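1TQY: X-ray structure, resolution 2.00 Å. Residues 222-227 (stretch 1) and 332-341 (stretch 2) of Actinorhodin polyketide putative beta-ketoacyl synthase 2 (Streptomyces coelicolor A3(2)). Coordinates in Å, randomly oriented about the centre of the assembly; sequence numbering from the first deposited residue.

Stretch 1, residues 222-227: AYLPFD
Stretch 2 332-341: TVPKTTTGRL

Packing alone joins these two segments of one chain, for no hydrogen bond crosses between them. Together they bury 331 Å², and touching residues lie at least 107 positions apart in sequence. Stretch 1 has no regular helix or strand; stretch 2 carries a short 3-10 segment, Pro-334 (phi/psi -63/-24), Lys-335 (-57/-7), Thr-336 (-64/-20) and Thr-337 (-89/-12), followed by a loop through Thr-338 (-122/-27) and Arg-340 (-87/122). The register is set by Tyr-223 opposite Thr-336, with CA atoms 6.1 Å apart, and by Pro-225 near Val-333, whose CA atoms are 7.5 Å apart, so the numbering runs in opposite senses along the contact.

Ala-222 (-119/-37) is buried but makes no contact. Tyr-223 (-114/97) is the centre of the contact, giving up 124 Å² to the other stretch. Its CB points toward stretch 2, and chi1 of -177° (t) with chi2 of 26° lays the long ring across the 3-10 segment and the loop beyond it. Tyr-223 CD2 lies 3.8 Å from Thr-336 CA and 3.9 Å from Gly-339 CA, while Lys-335 O sits at the ring edge, near its plane. Gly-339 (97/176) must be glycine by its backbone alone, since a CB would jam against the carbonyl oxygen of Thr-338. The 3-10 segment is held by Thr-337 N to Pro-334 O at 2.8 Å, and Lys-335 O receives Thr-338 N at 3.0 Å and Gly-339 N at 2.7 Å.

At the far end of the ring, Tyr-223 OH lies 3.0 Å from Lys-335 CD and 3.3 Å from Arg-340 CG. Both partners offer aliphatic carbons here: Lys-335 is p, t, p, p from chi1 to chi4, and Arg-340 is m, t, p with chi4 of 79°. The phenol oxygen is satisfied elsewhere in the structure, as are Lys-335 NZ and Arg-340 NH1 and NH2, so these atoms are buried with partners.

Leu-224 (-124/70; m, t) directs its CB away and makes no contact. It opens a type II beta turn, closed by Asp-227 N to Leu-224 O at 3.1 Å. Pro-225 (-62/132) suits the second position, where its ring fixes phi; its C-gamma endo ring also faces stretch 2. Pro-225 CG meets Val-333 CG1 at 3.5 Å, and Pro-225 CD meets Thr-336 CG2 at 3.4 Å. Thr-336 (chi1 47°, p) thus offers its methyl to the proline while Thr-336 OG1 donates to Val-333 O at 2.9 Å and also bonds elsewhere in the structure.

Phe-226 occupies the third turn position with positive phi (77/2), and its CB points toward stretch 2. With chi1 of -62° (m) and chi2 of 121°, Phe-226 CE1 comes 3.7 Å from Val-333 CG2, which lies at the ring edge. Val-333 (-138/77, chi1 -178°, t) suits this place because its branches serve two neighbours, CG1 meeting the proline and CG2 the phenylalanine. Asp-227 (-91/147, chi1 t) completes the turn, beyond reach of stretch 2.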

# COMPACT_ATOMS: atom_id res chain seq x y z
N ALA B 222 8.43 28.26 -11.33
CA ALA B 222 7.62 27.21 -11.94
C ALA B 222 6.67 26.56 -10.93
O ALA B 222 5.54 26.20 -11.26
CB ALA B 222 8.52 26.15 -12.55
N TYR B 223 7.14 26.41 -9.70
CA TYR B 223 6.33 25.81 -8.66
C TYR B 223 6.06 26.90 -7.65
O TYR B 223 6.88 27.18 -6.78
CB TYR B 223 7.08 24.63 -8.05
CG TYR B 223 6.32 23.87 -6.99
CD1 TYR B 223 4.92 23.84 -6.98
CD2 TYR B 223 7.00 23.14 -6.02
CE1 TYR B 223 4.23 23.12 -6.01
CE2 TYR B 223 6.32 22.42 -5.06
CZ TYR B 223 4.93 22.41 -5.06
OH TYR B 223 4.26 21.68 -4.10
N LEU B 224 4.89 27.52 -7.79
CA LEU B 224 4.51 28.64 -6.94
C LEU B 224 3.20 28.46 -6.20
O LEU B 224 2.20 29.11 -6.49
CB LEU B 224 4.45 29.90 -7.83
CG LEU B 224 5.71 30.18 -8.65
CD1 LEU B 224 5.46 31.34 -9.61
CD2 LEU B 224 6.86 30.51 -7.71
N PRO B 225 3.17 27.56 -5.20
CA PRO B 225 1.92 27.36 -4.46
C PRO B 225 1.45 28.62 -3.73
O PRO B 225 2.23 29.28 -3.04
CB PRO B 225 2.27 26.21 -3.50
CG PRO B 225 3.73 26.41 -3.25
CD PRO B 225 4.25 26.71 -4.66
N PHE B 226 0.17 28.95 -3.90
CA PHE B 226 -0.45 30.11 -3.27
C PHE B 226 -0.11 31.45 -3.94
O PHE B 226 -0.55 32.50 -3.49
CB PHE B 226 -0.13 30.17 -1.77
CG PHE B 226 -0.65 28.98 -0.99
CD1 PHE B 226 0.22 28.17 -0.27
CD2 PHE B 226 -2.00 28.65 -1.01
CE1 PHE B 226 -0.25 27.05 0.43
CE2 PHE B 226 -2.49 27.54 -0.32
CZ PHE B 226 -1.61 26.74 0.39
N ASP B 227 0.68 31.41 -5.01
CA ASP B 227 1.03 32.63 -5.74
C ASP B 227 0.00 32.84 -6.84
O ASP B 227 -0.51 31.88 -7.42
CB ASP B 227 2.41 32.49 -6.38
CG ASP B 227 2.91 33.79 -6.98
OD1 ASP B 227 3.76 34.46 -6.36
OD2 ASP B 227 2.43 34.15 -8.07
N THR B 332 3.55 27.89 5.60
CA THR B 332 4.77 27.81 4.82
C THR B 332 4.77 26.58 3.92
O THR B 332 4.10 25.58 4.20
CB THR B 332 6.03 27.83 5.72
OG1 THR B 332 7.19 27.87 4.88
CG2 THR B 332 6.10 26.59 6.59
N VAL B 333 5.51 26.66 2.82
CA VAL B 333 5.59 25.58 1.86
C VAL B 333 7.03 25.41 1.39
O VAL B 333 7.40 25.82 0.29
CB VAL B 333 4.67 25.86 0.64
CG1 VAL B 333 4.71 24.71 -0.35
CG2 VAL B 333 3.24 26.10 1.12
N PRO B 334 7.88 24.79 2.23
CA PRO B 334 9.28 24.60 1.84
C PRO B 334 9.47 23.71 0.61
O PRO B 334 10.48 23.82 -0.08
CB PRO B 334 9.91 24.00 3.10
CG PRO B 334 9.06 24.59 4.20
CD PRO B 334 7.68 24.42 3.64
N LYS B 335 8.50 22.85 0.32
CA LYS B 335 8.64 21.97 -0.84
C LYS B 335 8.85 22.75 -2.14
O LYS B 335 9.11 22.16 -3.19
CB LYS B 335 7.45 21.01 -0.97
CG LYS B 335 6.09 21.67 -1.13
CD LYS B 335 5.01 20.62 -1.44
CE LYS B 335 4.82 19.63 -0.27
NZ LYS B 335 4.23 20.31 0.94
N THR B 336 8.72 24.07 -2.08
CA THR B 336 8.96 24.88 -3.27
C THR B 336 10.43 24.73 -3.66
O THR B 336 10.81 24.99 -4.80
CB THR B 336 8.66 26.38 -3.00
OG1 THR B 336 9.27 26.78 -1.77
CG2 THR B 336 7.15 26.62 -2.92
N THR B 337 11.26 24.30 -2.71
CA THR B 337 12.67 24.11 -2.99
C THR B 337 13.00 22.71 -3.51
O THR B 337 14.11 22.49 -4.00
CB THR B 337 13.55 24.35 -1.73
OG1 THR B 337 13.17 23.43 -0.70
CG2 THR B 337 13.40 25.77 -1.24
N THR B 338 12.05 21.79 -3.42
CA THR B 338 12.29 20.41 -3.86
C THR B 338 11.36 19.87 -4.94
O THR B 338 11.74 18.99 -5.70
CB THR B 338 12.17 19.42 -2.68
OG1 THR B 338 10.81 19.40 -2.22
CG2 THR B 338 13.07 19.83 -1.55
N GLY B 339 10.14 20.40 -4.99
CA GLY B 339 9.18 19.90 -5.95
C GLY B 339 8.35 18.91 -5.14
O GLY B 339 8.64 18.68 -3.96
N ARG B 340 7.31 18.33 -5.74
CA ARG B 340 6.46 17.37 -5.04
C ARG B 340 7.09 15.99 -5.17
O ARG B 340 7.28 15.49 -6.28
CB ARG B 340 5.04 17.38 -5.62
CG ARG B 340 4.27 18.69 -5.41
CD ARG B 340 2.79 18.58 -5.82
NE ARG B 340 1.97 17.75 -4.93
CZ ARG B 340 1.49 18.13 -3.75
NH1 ARG B 340 1.74 19.35 -3.30
NH2 ARG B 340 0.73 17.31 -3.04
N LEU B 341 7.39 15.36 -4.04
CA LEU B 341 8.03 14.06 -4.04
C LEU B 341 7.07 12.90 -3.80
O LEU B 341 7.48 11.80 -3.45
CB LEU B 341 9.16 14.04 -3.00
CG LEU B 341 10.07 15.28 -2.97
CD1 LEU B 341 11.10 15.07 -1.87
CD2 LEU B 341 10.78 15.53 -4.33